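Local coordinates for protein transcriptional regulator, LacI family (Corynebacterium glutamicum, PDB 3H5T) that acts as an inositol-dependent transcriptional activator of ino1, binding a palindromic promoter motif and helping to regulate cell wall biogenesis, at residues G193-R198 and V272-D277; P243-W248 and E264-L269; H254-A259 and V283-K288; L279-L284 and L310-T315. All coordinates share one frame; numbering follows the deposited sequence.

All four contacts lie in the part of the chain built like a periplasmic binding protein, around its five-stranded sheet. Contact 1 pairs strand 192-197 with strand 271-274 and closes a long loop that holds strand 244-247 and helix 252-265. Contact 2 nests inside that loop, bringing the start of strand 244-247 against the chain that leaves helix 252-265. Contact 3 crosses both: it starts within the same helix and ends beyond contact 1, on helix 277-289. Contact 4 follows contacts 1 and 2 in series, starting on the part of helix 277-289 where contact 3 ends, and ties that helix to the chain after helix 307-311.

Contact 1 of 4, residues G193-R198 and V272-D277; sequences GILSIR and VLCTVD
V272 opens the pairing by laying CG1 beside L195 CD1, at 3.9 Å, as two parallel neighbouring strands run through the interior of the mixed sheet of a periplasmic-binding-protein-like domain. The strand directions are twisted 24° apart, and each side-chain face is buried under helices, which suits branched aliphatic residues. V272 and L195 share the face packed by helices 252-265 and 277-289. G193, level with V272, has no side chain beyond its CA and contributes its carbonyl.

L273 both gives and receives: its N donates to G193 O at 2.9 Å, and its O accepts from L195 N at 3.1 Å, the alternation expected of parallel strands. Its side chain lies on the other face with I194, where L273 CD2 comes within 4.4 Å of I194 CG2 and helix 221-235 provides the cover. C274 returns to the face of L195; its small thiol lies against L279 and A280 of helix 277-289, and SG reaches L195 CD1 at 4.2 Å.

At T275 the strand has ended, yet T275 N still bonds to L195 O over 3.1 Å. With its hydroxyl anti to the carbonyl carbon (chi1 -75°), T275 OG1 lies 3.0 Å from S196 OG in a hydrogen bond that either partner could donate. The bond gives each of these buried hydroxyls a partner, beside Q221 of helix 221-235, while T275 O is taken by R224. V276, the N-cap residue of helix 277-289, closes the contact with its CG2 4.5 Å from I197 CD1.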
# COMPACT_ATOMS: atom_id res chain seq x y z
N GLY A 193 16.60 16.73 -4.42
CA GLY A 193 16.43 15.77 -5.49
C GLY A 193 15.18 14.96 -5.15
O GLY A 193 14.78 14.91 -3.99
N ILE A 194 14.56 14.34 -6.16
CA ILE A 194 13.36 13.54 -5.94
C ILE A 194 13.53 12.15 -6.53
O ILE A 194 14.16 11.99 -7.57
CB ILE A 194 12.13 14.20 -6.60
CG1 ILE A 194 11.83 15.55 -5.92
CG2 ILE A 194 10.92 13.29 -6.49
CD1 ILE A 194 10.68 16.33 -6.54
N LEU A 195 13.00 11.14 -5.85
CA LEU A 195 13.07 9.75 -6.32
C LEU A 195 11.66 9.18 -6.43
O LEU A 195 10.83 9.42 -5.55
CB LEU A 195 13.90 8.89 -5.37
CG LEU A 195 15.41 9.15 -5.36
CD1 LEU A 195 16.10 8.26 -4.35
CD2 LEU A 195 15.96 8.90 -6.74
N SER A 196 11.40 8.42 -7.49
CA SER A 196 10.09 7.83 -7.71
C SER A 196 10.15 6.43 -8.25
O SER A 196 11.19 5.98 -8.76
CB SER A 196 9.29 8.67 -8.71
OG SER A 196 8.79 9.85 -8.12
N ILE A 197 9.03 5.72 -8.16
CA ILE A 197 8.94 4.39 -8.73
C ILE A 197 8.18 4.55 -10.06
O ILE A 197 7.95 5.68 -10.49
CB ILE A 197 8.26 3.37 -7.77
CG1 ILE A 197 6.95 3.92 -7.20
CG2 ILE A 197 9.21 3.05 -6.62
CD1 ILE A 197 6.18 2.89 -6.41
N ARG A 198 7.79 3.46 -10.70
CA ARG A 198 7.13 3.52 -12.01
C ARG A 198 6.17 4.67 -12.31
O ARG A 198 5.15 4.83 -11.64
CB ARG A 198 6.42 2.20 -12.30
CG ARG A 198 6.13 1.98 -13.79
CD ARG A 198 5.59 0.58 -14.02
NE ARG A 198 6.41 -0.43 -13.35
CZ ARG A 198 5.93 -1.33 -12.50
NH1 ARG A 198 4.64 -1.37 -12.23
NH2 ARG A 198 6.74 -2.20 -11.92
N VAL A 272 16.90 14.61 -0.16
CA VAL A 272 16.25 13.78 -1.17
C VAL A 272 14.85 13.40 -0.71
O VAL A 272 14.69 12.74 0.33
CB VAL A 272 17.04 12.48 -1.44
CG1 VAL A 272 16.20 11.49 -2.24
CG2 VAL A 272 18.33 12.80 -2.19
N LEU A 273 13.83 13.81 -1.46
CA LEU A 273 12.45 13.48 -1.13
C LEU A 273 12.01 12.27 -1.95
O LEU A 273 12.05 12.31 -3.18
CB LEU A 273 11.51 14.66 -1.41
CG LEU A 273 10.02 14.39 -1.16
CD1 LEU A 273 9.32 15.66 -0.75
CD2 LEU A 273 9.38 13.80 -2.41
N CYS A 274 11.60 11.21 -1.27
CA CYS A 274 11.15 9.99 -1.92
C CYS A 274 9.63 9.89 -1.96
O CYS A 274 8.94 10.33 -1.04
CB CYS A 274 11.70 8.77 -1.19
SG CYS A 274 13.46 8.68 -1.17
N THR A 275 9.13 9.27 -3.01
CA THR A 275 7.71 9.08 -3.22
C THR A 275 7.21 7.86 -2.44
O THR A 275 6.00 7.72 -2.20
CB THR A 275 7.44 8.87 -4.72
OG1 THR A 275 7.54 10.14 -5.39
CG2 THR A 275 6.08 8.28 -4.95
N VAL A 276 8.13 7.01 -2.02
CA VAL A 276 7.78 5.80 -1.28
C VAL A 276 8.90 5.40 -0.31
O VAL A 276 10.08 5.50 -0.66
CB VAL A 276 7.46 4.66 -2.29
CG1 VAL A 276 8.42 3.49 -2.12
CG2 VAL A 276 6.03 4.22 -2.12
N ASP A 277 8.55 4.95 0.90
CA ASP A 277 9.55 4.55 1.90
C ASP A 277 10.65 3.65 1.35
O ASP A 277 11.83 3.81 1.70
CB ASP A 277 8.91 3.82 3.08
CG ASP A 277 8.20 4.74 4.05
OD1 ASP A 277 8.31 5.98 3.91
OD2 ASP A 277 7.53 4.22 4.97

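Contact 2 of 4, residues P243-W248 and E264-L269; sequences PIMECW and ETHPDL
P243 sets its ring over one face of the H266 imidazole: CB stands 3.7 Å from the ring centroid and 20° off the normal, a CH-pi contact. Proline suits the place because its ring carbons present C-H bonds in a compact, rigid shape. The next atom, P243 CG, also lies against L269, 4.2 Å from CD1. At the edge of the imidazole, near its plane, M245 CE approaches H266 CE1 at 4.4 Å and T265 OG1 at 4.2 Å, the long flexible thioether reaching out from the strand.

A second shell positions these groups. P243 and M245 are fixed by backbone hydrogen bonds to I194, and M245 also to S196, on the adjoining strand. On the other side, T265 OG1 is tied to E261 O on the preceding helical turn. H266 begins a type I beta turn ending at L269, whose N bonds back to H266 O at 3.3 Å; the turn keeps H266 and L269 close together, and both meet P243.

No hydrogen bond spans the two segments. H266 ND1 makes a weak bond to L262 O, consistent with a proton on that nitrogen, and the contact itself rests on dispersion and CH-pi attraction to the ring face.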
# COMPACT_ATOMS: atom_id res chain seq x y z
N PRO A 243 16.46 17.70 -9.84
CA PRO A 243 16.57 16.43 -10.56
C PRO A 243 15.57 15.38 -10.06
O PRO A 243 15.28 15.31 -8.87
CB PRO A 243 18.02 16.03 -10.30
CG PRO A 243 18.27 16.57 -8.93
CD PRO A 243 17.64 17.94 -8.99
N ILE A 244 15.05 14.58 -10.99
CA ILE A 244 14.08 13.55 -10.67
C ILE A 244 14.44 12.21 -11.30
O ILE A 244 14.42 12.07 -12.52
CB ILE A 244 12.67 13.96 -11.17
CG1 ILE A 244 12.22 15.23 -10.44
CG2 ILE A 244 11.67 12.83 -10.96
CD1 ILE A 244 10.95 15.84 -10.98
N MET A 245 14.79 11.22 -10.48
CA MET A 245 15.13 9.90 -11.01
C MET A 245 14.10 8.85 -10.61
O MET A 245 13.40 8.98 -9.60
CB MET A 245 16.53 9.49 -10.55
CG MET A 245 17.63 10.35 -11.15
SD MET A 245 19.16 9.46 -11.43
CE MET A 245 20.09 10.71 -12.29
N GLU A 246 14.01 7.79 -11.41
CA GLU A 246 13.05 6.73 -11.17
C GLU A 246 13.60 5.33 -11.42
O GLU A 246 14.62 5.15 -12.09
CB GLU A 246 11.82 6.96 -12.08
CG GLU A 246 11.37 5.76 -12.92
CD GLU A 246 10.24 6.10 -13.88
OE1 GLU A 246 10.30 7.17 -14.53
OE2 GLU A 246 9.29 5.30 -14.01
N CYS A 247 12.95 4.33 -10.82
CA CYS A 247 13.31 2.94 -11.03
C CYS A 247 12.01 2.25 -11.41
O CYS A 247 11.07 2.16 -10.61
CB CYS A 247 13.97 2.32 -9.79
SG CYS A 247 13.09 2.37 -8.22
N TRP A 248 11.94 1.80 -12.65
CA TRP A 248 10.74 1.15 -13.17
C TRP A 248 10.30 -0.03 -12.30
O TRP A 248 9.11 -0.22 -12.05
CB TRP A 248 10.99 0.69 -14.60
CG TRP A 248 9.75 0.56 -15.39
CD1 TRP A 248 8.97 1.57 -15.86
CD2 TRP A 248 9.14 -0.65 -15.83
NE1 TRP A 248 7.92 1.06 -16.58
CE2 TRP A 248 8.00 -0.30 -16.58
CE3 TRP A 248 9.46 -2.01 -15.67
CZ2 TRP A 248 7.16 -1.26 -17.16
CZ3 TRP A 248 8.62 -2.97 -16.25
CH2 TRP A 248 7.49 -2.58 -16.99
N GLU A 264 25.33 10.35 -6.96
CA GLU A 264 26.62 10.27 -7.63
C GLU A 264 26.63 11.31 -8.75
O GLU A 264 27.67 11.89 -9.06
CB GLU A 264 26.80 8.86 -8.20
CG GLU A 264 28.16 8.25 -7.97
CD GLU A 264 28.18 6.76 -8.25
OE1 GLU A 264 27.68 6.34 -9.32
OE2 GLU A 264 28.68 6.00 -7.39
N THR A 265 25.46 11.55 -9.33
CA THR A 265 25.30 12.51 -10.42
C THR A 265 25.16 13.95 -9.91
O THR A 265 25.65 14.90 -10.55
CB THR A 265 24.07 12.15 -11.27
OG1 THR A 265 24.27 10.85 -11.85
CG2 THR A 265 23.86 13.17 -12.38
N HIS A 266 24.49 14.13 -8.78
CA HIS A 266 24.31 15.45 -8.19
C HIS A 266 24.84 15.40 -6.75
O HIS A 266 24.06 15.32 -5.79
CB HIS A 266 22.83 15.85 -8.21
CG HIS A 266 22.20 15.79 -9.57
ND1 HIS A 266 21.75 14.62 -10.14
CD2 HIS A 266 21.94 16.77 -10.47
CE1 HIS A 266 21.24 14.87 -11.33
NE2 HIS A 266 21.34 16.17 -11.56
N PRO A 267 26.17 15.44 -6.58
CA PRO A 267 26.82 15.40 -5.26
C PRO A 267 26.56 16.61 -4.37
O PRO A 267 26.82 16.59 -3.17
CB PRO A 267 28.31 15.27 -5.62
CG PRO A 267 28.29 14.62 -6.97
CD PRO A 267 27.18 15.38 -7.65
N ASP A 268 26.04 17.67 -4.98
CA ASP A 268 25.74 18.89 -4.25
C ASP A 268 24.41 18.87 -3.50
O ASP A 268 24.16 19.74 -2.66
CB ASP A 268 25.76 20.06 -5.24
CG ASP A 268 24.92 19.79 -6.47
OD1 ASP A 268 25.22 18.83 -7.21
OD2 ASP A 268 23.94 20.54 -6.70
N LEU A 269 23.55 17.89 -3.79
CA LEU A 269 22.25 17.79 -3.12
C LEU A 269 22.37 17.66 -1.61
O LEU A 269 23.22 16.92 -1.10
CB LEU A 269 21.44 16.61 -3.68
CG LEU A 269 20.92 16.67 -5.13
CD1 LEU A 269 20.24 15.36 -5.47
CD2 LEU A 269 19.95 17.83 -5.30

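Contact 3 of 4, residues H254-A259 and V283-K288; sequences HNFEVA and VLEYLK
E285 O, a backbone carbonyl oxygen, meets the rim of the F256 ring in the plane of that ring, 3.6 Å from CE1. The slightly positive hydrogens around an aromatic edge suit such a neighbour, although no hydrogen bond joins the two segments. The E285 side chain comes to the same part of the ring; the two side chains cross at about a right angle, with E285 OE2 4.0 Å from F256 CD1 and the carboxylate plane 41° from the ring plane. Its main partner lies outside the segments: E285 OE1 forms a salt bridge to R252, earlier on the helix that carries F256, which adds a charged tie between the two helices.

In F256, CG is anti to the backbone N (chi1 175°), and the ring beyond it reaches Y286 and E285. F256 CE1 lies 4.1 Å from Y286 CB, and CZ reaches the edge of the tyrosine ring at CD1, 4.2 Å away. The two aromatic side chains cross at about a right angle.

One turn further on, A259 shows why a small residue belongs at a helix crossing. Its CB touches V283 CA at 3.8 Å and V283 CG2 at 3.9 Å, and the segment axes approach to 8.2 Å.

The axes of the two segments cross at -62°. Both helices cover the sheet face that carries L195, one leading into strand 271-274 and the other out of it, an arrangement typical of consecutive beta-alpha-beta crossovers in periplasmic-binding-protein-like domains.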
# COMPACT_ATOMS: atom_id res chain seq x y z
N HIS A 254 17.11 -2.23 -7.04
CA HIS A 254 16.88 -1.09 -7.92
C HIS A 254 16.78 0.20 -7.12
O HIS A 254 17.20 1.26 -7.58
CB HIS A 254 15.59 -1.28 -8.73
CG HIS A 254 15.72 -2.22 -9.89
ND1 HIS A 254 16.35 -3.45 -9.78
CD2 HIS A 254 15.26 -2.14 -11.16
CE1 HIS A 254 16.27 -4.08 -10.94
NE2 HIS A 254 15.61 -3.31 -11.79
N ASN A 255 16.21 0.12 -5.91
CA ASN A 255 16.08 1.30 -5.06
C ASN A 255 17.48 1.81 -4.72
O ASN A 255 17.70 3.01 -4.62
CB ASN A 255 15.35 0.97 -3.75
CG ASN A 255 13.90 0.57 -3.97
OD1 ASN A 255 13.26 1.01 -4.93
ND2 ASN A 255 13.38 -0.25 -3.07
N PHE A 256 18.40 0.87 -4.53
CA PHE A 256 19.79 1.18 -4.22
C PHE A 256 20.45 1.86 -5.42
O PHE A 256 21.00 2.96 -5.31
CB PHE A 256 20.54 -0.11 -3.89
CG PHE A 256 22.00 0.07 -3.65
CD1 PHE A 256 22.49 0.33 -2.38
CD2 PHE A 256 22.90 0.00 -4.72
CE1 PHE A 256 23.86 0.50 -2.16
CE2 PHE A 256 24.27 0.18 -4.52
CZ PHE A 256 24.75 0.43 -3.24
N GLU A 257 20.38 1.20 -6.56
CA GLU A 257 20.97 1.72 -7.79
C GLU A 257 20.49 3.14 -8.09
O GLU A 257 21.30 4.06 -8.19
CB GLU A 257 20.60 0.81 -8.97
CG GLU A 257 21.10 -0.63 -8.87
CD GLU A 257 22.62 -0.74 -8.95
OE1 GLU A 257 23.26 0.13 -9.58
OE2 GLU A 257 23.16 -1.72 -8.41
N VAL A 258 19.18 3.32 -8.22
CA VAL A 258 18.64 4.64 -8.53
C VAL A 258 19.08 5.69 -7.51
O VAL A 258 19.19 6.88 -7.84
CB VAL A 258 17.09 4.61 -8.61
CG1 VAL A 258 16.46 4.63 -7.23
CG2 VAL A 258 16.60 5.80 -9.44
N ALA A 259 19.36 5.28 -6.28
CA ALA A 259 19.80 6.22 -5.25
C ALA A 259 21.27 6.57 -5.48
O ALA A 259 21.68 7.71 -5.32
CB ALA A 259 19.61 5.61 -3.87
N VAL A 283 18.19 4.74 -0.30
CA VAL A 283 19.04 5.90 -0.10
C VAL A 283 19.88 5.71 1.16
O VAL A 283 21.01 6.21 1.24
CB VAL A 283 18.22 7.20 0.06
CG1 VAL A 283 19.14 8.34 0.41
CG2 VAL A 283 17.46 7.51 -1.21
N LEU A 284 19.32 5.01 2.14
CA LEU A 284 20.03 4.76 3.40
C LEU A 284 21.05 3.65 3.19
O LEU A 284 22.18 3.73 3.69
CB LEU A 284 19.04 4.39 4.51
CG LEU A 284 18.08 5.51 4.92
CD1 LEU A 284 16.98 4.97 5.84
CD2 LEU A 284 18.87 6.60 5.60
N GLU A 285 20.65 2.62 2.45
CA GLU A 285 21.55 1.52 2.17
C GLU A 285 22.68 2.03 1.30
O GLU A 285 23.78 1.48 1.33
CB GLU A 285 20.80 0.39 1.46
CG GLU A 285 21.59 -0.92 1.39
CD GLU A 285 20.81 -2.04 0.74
OE1 GLU A 285 19.62 -2.23 1.09
OE2 GLU A 285 21.38 -2.75 -0.12
N TYR A 286 22.42 3.07 0.51
CA TYR A 286 23.46 3.63 -0.35
C TYR A 286 24.40 4.53 0.45
O TYR A 286 25.62 4.42 0.32
CB TYR A 286 22.90 4.45 -1.51
CG TYR A 286 24.00 5.24 -2.18
CD1 TYR A 286 25.03 4.59 -2.85
CD2 TYR A 286 24.09 6.62 -2.02
CE1 TYR A 286 26.14 5.29 -3.34
CE2 TYR A 286 25.20 7.33 -2.51
CZ TYR A 286 26.21 6.65 -3.16
OH TYR A 286 27.31 7.33 -3.62
N LEU A 287 23.84 5.44 1.24
CA LEU A 287 24.67 6.33 2.05
C LEU A 287 25.62 5.46 2.88
O LEU A 287 26.81 5.75 3.00
CB LEU A 287 23.80 7.16 2.99
CG LEU A 287 22.98 8.31 2.41
CD1 LEU A 287 22.21 9.00 3.54
CD2 LEU A 287 23.89 9.31 1.71
N LYS A 288 25.07 4.38 3.43
CA LYS A 288 25.82 3.44 4.25
C LYS A 288 27.01 2.80 3.54
O LYS A 288 28.03 2.51 4.16
CB LYS A 288 24.88 2.36 4.77
CG LYS A 288 25.54 1.32 5.65
CD LYS A 288 24.51 0.49 6.40
CE LYS A 288 25.17 -0.52 7.31
NZ LYS A 288 24.19 -1.47 7.91

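Contact 4 of 4, residues L279-L284 and L310-T315; sequences LAFGVL and LARDLT
L314, whose N closes the Schellman motif that ends helix 307-311, fits its isobutyl end against A280. In that motif D313 takes a positive phi, L314 N returns to A309 O, and the chain is turned back toward helix 277-289. The close part of the contact is here. L314 CD2 lies 3.7 Å from A280 CB, and the alanine methyl is small enough to admit both branches of the leucine. A chi1 of 177° puts CG of L314 anti to its backbone N, with both methyls beyond it meeting the helix. These two methyls divide the work: CD2 also meets F281 CE2 at 4.3 Å, while CD1 meets L284 CD1 at 4.2 Å. L300 of strand 299-302 touches A280, L284 and L314, so the leucine is buried between helix and sheet.

The more exposed side is carried by R312, in fewer touches, its chain bending at chi2 and chi3 over partly exposed neighbours. Arginine serves here through its aliphatic length. R312 CG approaches F281 CE1 only at 4.4 Å, though the next carbon, R312 CD, still comes to 3.8 Å from L284 CD1 as the two side chains cross obliquely. The guanidinium makes a weak hydrogen bond from NH1 to A294 O. That same nitrogen, R312 NH1, passes 4.0 Å from L284 CD2.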
# COMPACT_ATOMS: atom_id res chain seq x y z
N LEU A 279 12.11 3.61 -1.41
CA LEU A 279 13.14 4.42 -2.04
C LEU A 279 14.05 5.07 -1.00
O LEU A 279 15.26 5.20 -1.21
CB LEU A 279 12.51 5.51 -2.92
CG LEU A 279 11.91 5.08 -4.26
CD1 LEU A 279 11.19 6.26 -4.87
CD2 LEU A 279 13.01 4.59 -5.19
N ALA A 280 13.46 5.50 0.11
CA ALA A 280 14.23 6.12 1.18
C ALA A 280 15.23 5.10 1.72
O ALA A 280 16.36 5.45 2.03
CB ALA A 280 13.31 6.62 2.30
N PHE A 281 14.82 3.84 1.84
CA PHE A 281 15.72 2.82 2.35
C PHE A 281 16.84 2.49 1.38
O PHE A 281 17.91 2.04 1.79
CB PHE A 281 14.94 1.55 2.73
CG PHE A 281 14.28 1.65 4.07
CD1 PHE A 281 15.01 1.43 5.23
CD2 PHE A 281 12.96 2.07 4.17
CE1 PHE A 281 14.43 1.64 6.48
CE2 PHE A 281 12.37 2.28 5.42
CZ PHE A 281 13.11 2.06 6.57
N GLY A 282 16.59 2.71 0.09
CA GLY A 282 17.61 2.47 -0.90
C GLY A 282 18.64 3.58 -0.78
O GLY A 282 19.81 3.40 -1.10
N VAL A 283 18.19 4.74 -0.30
CA VAL A 283 19.04 5.90 -0.10
C VAL A 283 19.88 5.71 1.16
O VAL A 283 21.01 6.21 1.24
CB VAL A 283 18.22 7.20 0.06
CG1 VAL A 283 19.14 8.34 0.41
CG2 VAL A 283 17.46 7.51 -1.21
N LEU A 284 19.32 5.01 2.14
CA LEU A 284 20.03 4.76 3.40
C LEU A 284 21.05 3.65 3.19
O LEU A 284 22.18 3.73 3.69
CB LEU A 284 19.04 4.39 4.51
CG LEU A 284 18.08 5.51 4.92
CD1 LEU A 284 16.98 4.97 5.84
CD2 LEU A 284 18.87 6.60 5.60
N LEU A 310 9.19 3.37 10.57
CA LEU A 310 9.00 3.84 11.93
C LEU A 310 10.08 3.38 12.92
O LEU A 310 10.38 4.09 13.87
CB LEU A 310 7.60 3.44 12.42
CG LEU A 310 6.49 4.42 12.01
CD1 LEU A 310 6.54 4.71 10.52
CD2 LEU A 310 5.14 3.83 12.39
N ALA A 311 10.66 2.21 12.70
CA ALA A 311 11.71 1.69 13.57
C ALA A 311 12.98 2.53 13.42
O ALA A 311 13.73 2.72 14.39
CB ALA A 311 12.01 0.24 13.24
N ARG A 312 13.24 2.99 12.20
CA ARG A 312 14.41 3.82 11.92
C ARG A 312 14.03 5.25 12.25
O ARG A 312 14.86 6.15 12.24
CB ARG A 312 14.78 3.73 10.43
CG ARG A 312 16.24 3.37 10.15
CD ARG A 312 17.09 4.55 9.66
NE ARG A 312 17.08 5.68 10.59
CZ ARG A 312 17.92 6.70 10.54
NH1 ARG A 312 18.87 6.75 9.61
NH2 ARG A 312 17.82 7.69 11.41
N ASP A 313 12.75 5.45 12.55
CA ASP A 313 12.23 6.77 12.84
C ASP A 313 12.54 7.68 11.66
O ASP A 313 13.13 8.75 11.82
CB ASP A 313 12.84 7.35 14.12
CG ASP A 313 12.11 8.60 14.58
OD1 ASP A 313 10.87 8.57 14.67
OD2 ASP A 313 12.78 9.62 14.85
N LEU A 314 12.16 7.22 10.48
CA LEU A 314 12.37 7.95 9.24
C LEU A 314 11.33 9.06 9.13
O LEU A 314 10.18 8.86 9.51
CB LEU A 314 12.18 6.99 8.06
CG LEU A 314 12.28 7.52 6.62
CD1 LEU A 314 13.75 7.68 6.30
CD2 LEU A 314 11.61 6.55 5.63
N THR A 315 11.73 10.23 8.64
CA THR A 315 10.77 11.31 8.46
C THR A 315 9.93 10.82 7.29
O THR A 315 10.48 10.47 6.24
CB THR A 315 11.46 12.62 8.08
OG1 THR A 315 12.39 12.98 9.10
CG2 THR A 315 10.44 13.72 7.91